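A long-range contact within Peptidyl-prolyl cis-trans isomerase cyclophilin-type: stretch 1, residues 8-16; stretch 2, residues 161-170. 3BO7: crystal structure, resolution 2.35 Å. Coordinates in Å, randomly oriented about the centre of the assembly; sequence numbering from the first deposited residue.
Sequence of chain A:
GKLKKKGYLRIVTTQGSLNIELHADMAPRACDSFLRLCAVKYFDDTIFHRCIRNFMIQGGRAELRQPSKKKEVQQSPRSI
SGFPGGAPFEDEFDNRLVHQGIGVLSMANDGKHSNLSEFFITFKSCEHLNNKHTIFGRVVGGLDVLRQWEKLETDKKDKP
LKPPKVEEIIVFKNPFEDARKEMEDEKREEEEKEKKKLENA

Stretch 1 8-16: YLRIVTTQG
Stretch 2 161-170: LKPPKVEEII

The apolar centre lies on the sheet face that carries Ile11, Thr13, Val166 and Ile169. Ile11 (m, t) places CG1 3.9 Å from CD1 of Ile169 (m, t) and CG2 4.0 Å from CG2 of Val166 (t). Leu9 (p, p) adds CD1, 3.7 Å from CG2 of Ile169. Branched aliphatic residues suit this extended backbone and fill the buried side. On the other face, Val12 (t) packs CG2 4.3 Å from CD1 of Ile170 (m, t).

Strands 8-13 and 166-170 run antiparallel, with 157° between their directions. Arg10 pairs with Ile170 (CA to CA 5.0 Å), bonded both ways: Arg10 N to Ile170 O, 2.7 Å, and Ile170 N to Arg10 O, 2.8 Å. Ile11 faces Ile169 in a non-hydrogen-bonded pair, CA to CA 4.5 Å. Val12 N donates to Glu168 O at 2.8 Å.

The register then shifts by one, a beta bulge. Val12 O accepts from both Glu167 N (2.7 Å) and Glu168 N (3.3 Å). Glu167, at phi/psi -81/-43, breaks the extended run, and Thr13 pairs with Val166, CA to CA 4.3 Å. Glu167 (m, t) directs CB toward stretch 1; its OE1 lies 3.4 Å from Thr14 CG2.

Past the bulge the contact becomes polar. Thr14 N donates to Lys165 O at 2.9 Å. Lys165 N returns a bond to Thr14 OG1 at 3.2 Å, so the p rotamer of Thr14 extends the ladder with a side chain. Gln15 (m, t, chi3 41°) reaches farther: its NE2 donates to Lys162 O at 3.0 Å. Thr13 (p) braces the turn, its OG1 accepting from Gln15 N (3.1 Å) and donating to Gly16 O (2.7 Å). Gly16, at phi/psi 119/167, suits a backbone that would jam a CB against the preceding carbonyl. The stretches bury 752 Å² in total.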

# COMPACT_ATOMS: atom_id res chain seq x y z
N TYR A 8 7.15 -7.60 -9.17
CA TYR A 8 5.94 -8.42 -8.99
C TYR A 8 5.93 -9.06 -7.61
O TYR A 8 6.96 -9.56 -7.15
CB TYR A 8 5.78 -9.45 -10.11
CG TYR A 8 5.62 -8.79 -11.47
CD1 TYR A 8 4.39 -8.30 -11.87
CD2 TYR A 8 6.72 -8.59 -12.31
CE1 TYR A 8 4.23 -7.65 -13.08
CE2 TYR A 8 6.57 -7.93 -13.53
CZ TYR A 8 5.32 -7.47 -13.90
OH TYR A 8 5.14 -6.82 -15.10
N LEU A 9 4.77 -9.02 -6.95
CA LEU A 9 4.64 -9.53 -5.59
C LEU A 9 3.22 -9.94 -5.26
O LEU A 9 2.26 -9.43 -5.84
CB LEU A 9 5.18 -8.53 -4.55
CG LEU A 9 4.57 -7.13 -4.32
CD1 LEU A 9 3.41 -7.17 -3.32
CD2 LEU A 9 5.66 -6.21 -3.82
N ARG A 10 3.09 -10.87 -4.31
CA ARG A 10 1.80 -11.24 -3.76
C ARG A 10 1.72 -10.92 -2.26
O ARG A 10 2.58 -11.33 -1.47
CB ARG A 10 1.52 -12.73 -3.99
CG ARG A 10 0.13 -13.19 -3.56
CD ARG A 10 -0.02 -14.68 -3.77
NE ARG A 10 -0.11 -14.99 -5.19
CZ ARG A 10 0.23 -16.16 -5.73
NH1 ARG A 10 0.67 -17.14 -4.98
NH2 ARG A 10 0.11 -16.34 -7.04
N ILE A 11 0.69 -10.16 -1.89
CA ILE A 11 0.38 -9.92 -0.48
C ILE A 11 -0.62 -10.98 -0.06
O ILE A 11 -1.72 -11.05 -0.61
CB ILE A 11 -0.21 -8.50 -0.25
CG1 ILE A 11 0.85 -7.42 -0.53
CG2 ILE A 11 -0.75 -8.35 1.17
CD1 ILE A 11 0.33 -5.97 -0.42
N VAL A 12 -0.24 -11.82 0.91
CA VAL A 12 -1.10 -12.87 1.42
C VAL A 12 -1.70 -12.41 2.74
O VAL A 12 -0.97 -12.19 3.72
CB VAL A 12 -0.33 -14.21 1.67
CG1 VAL A 12 -1.31 -15.35 2.00
CG2 VAL A 12 0.52 -14.59 0.48
N THR A 13 -3.02 -12.24 2.78
CA THR A 13 -3.67 -11.84 4.04
C THR A 13 -4.59 -12.92 4.59
O THR A 13 -4.87 -13.93 3.92
CB THR A 13 -4.45 -10.49 3.94
OG1 THR A 13 -5.71 -10.68 3.29
CG2 THR A 13 -3.63 -9.40 3.22
N THR A 14 -5.06 -12.70 5.81
CA THR A 14 -5.99 -13.61 6.47
C THR A 14 -7.36 -13.60 5.79
O THR A 14 -8.24 -14.38 6.17
CB THR A 14 -6.15 -13.24 7.97
OG1 THR A 14 -6.59 -11.88 8.08
CG2 THR A 14 -4.81 -13.39 8.71
N GLN A 15 -7.55 -12.72 4.81
CA GLN A 15 -8.83 -12.60 4.11
C GLN A 15 -8.66 -12.45 2.60
O GLN A 15 -9.37 -11.68 1.95
CB GLN A 15 -9.65 -11.43 4.67
CG GLN A 15 -10.07 -11.59 6.12
CD GLN A 15 -10.85 -10.41 6.64
OE1 GLN A 15 -11.70 -9.86 5.94
NE2 GLN A 15 -10.58 -10.01 7.88
N GLY A 16 -7.70 -13.19 2.04
CA GLY A 16 -7.46 -13.17 0.61
C GLY A 16 -6.07 -12.69 0.25
O GLY A 16 -5.34 -12.16 1.09
N LEU A 161 -13.95 -3.95 11.65
CA LEU A 161 -14.09 -4.70 12.91
C LEU A 161 -13.17 -5.92 12.90
O LEU A 161 -12.57 -6.27 13.92
CB LEU A 161 -15.55 -5.08 13.16
CG LEU A 161 -16.56 -3.93 13.24
CD1 LEU A 161 -17.96 -4.48 13.39
CD2 LEU A 161 -16.23 -2.97 14.39
N LYS A 162 -13.07 -6.54 11.72
CA LYS A 162 -12.11 -7.61 11.44
C LYS A 162 -11.14 -7.16 10.33
O LYS A 162 -11.37 -7.46 9.16
CB LYS A 162 -12.84 -8.90 11.02
CG LYS A 162 -12.93 -9.97 12.08
N PRO A 163 -10.06 -6.44 10.70
CA PRO A 163 -9.11 -5.98 9.68
C PRO A 163 -8.36 -7.15 9.05
O PRO A 163 -7.89 -8.03 9.78
CB PRO A 163 -8.12 -5.10 10.47
CG PRO A 163 -8.77 -4.84 11.79
CD PRO A 163 -9.65 -6.03 12.06
N PRO A 164 -8.28 -7.18 7.70
CA PRO A 164 -7.38 -8.15 7.06
C PRO A 164 -5.95 -7.91 7.53
O PRO A 164 -5.49 -6.75 7.58
CB PRO A 164 -7.51 -7.82 5.57
CG PRO A 164 -8.81 -7.12 5.43
CD PRO A 164 -8.99 -6.35 6.71
N LYS A 165 -5.27 -8.98 7.90
CA LYS A 165 -3.91 -8.91 8.40
C LYS A 165 -2.96 -9.62 7.44
O LYS A 165 -3.25 -10.73 6.97
CB LYS A 165 -3.82 -9.52 9.81
CG LYS A 165 -2.44 -9.43 10.46
CD LYS A 165 -2.45 -9.94 11.92
CE LYS A 165 -2.57 -11.47 12.01
NZ LYS A 165 -1.38 -12.18 11.43
N VAL A 166 -1.84 -8.97 7.13
CA VAL A 166 -0.83 -9.51 6.22
C VAL A 166 -0.13 -10.69 6.89
O VAL A 166 0.50 -10.53 7.94
CB VAL A 166 0.22 -8.43 5.79
CG1 VAL A 166 1.32 -9.04 4.94
CG2 VAL A 166 -0.45 -7.28 5.04
N GLU A 167 -0.25 -11.87 6.27
CA GLU A 167 0.47 -13.06 6.71
C GLU A 167 1.90 -13.04 6.17
O GLU A 167 2.85 -13.33 6.89
CB GLU A 167 -0.26 -14.34 6.26
CG GLU A 167 -1.38 -14.76 7.22
CD GLU A 167 -2.38 -15.74 6.62
OE1 GLU A 167 -3.32 -16.12 7.35
OE2 GLU A 167 -2.26 -16.12 5.44
N GLU A 168 2.04 -12.65 4.91
CA GLU A 168 3.35 -12.56 4.27
C GLU A 168 3.23 -11.86 2.94
O GLU A 168 2.14 -11.74 2.38
CB GLU A 168 3.94 -13.96 4.03
CG GLU A 168 3.13 -14.81 3.05
CD GLU A 168 3.81 -16.11 2.69
OE1 GLU A 168 5.01 -16.29 2.98
OE2 GLU A 168 3.12 -16.97 2.10
N ILE A 169 4.38 -11.42 2.44
CA ILE A 169 4.48 -10.89 1.10
C ILE A 169 5.51 -11.71 0.32
O ILE A 169 6.67 -11.85 0.75
CB ILE A 169 4.81 -9.38 1.09
CG1 ILE A 169 3.74 -8.61 1.89
CG2 ILE A 169 4.91 -8.85 -0.34
CD1 ILE A 169 3.87 -7.09 1.88
N ILE A 170 5.07 -12.29 -0.79
CA ILE A 170 5.95 -13.06 -1.64
C ILE A 170 6.39 -12.17 -2.79
O ILE A 170 5.56 -11.69 -3.56
CB ILE A 170 5.29 -14.37 -2.19
CG1 ILE A 170 4.66 -15.20 -1.05
CG2 ILE A 170 6.32 -15.19 -2.99
CD1 ILE A 170 3.82 -16.40 -1.52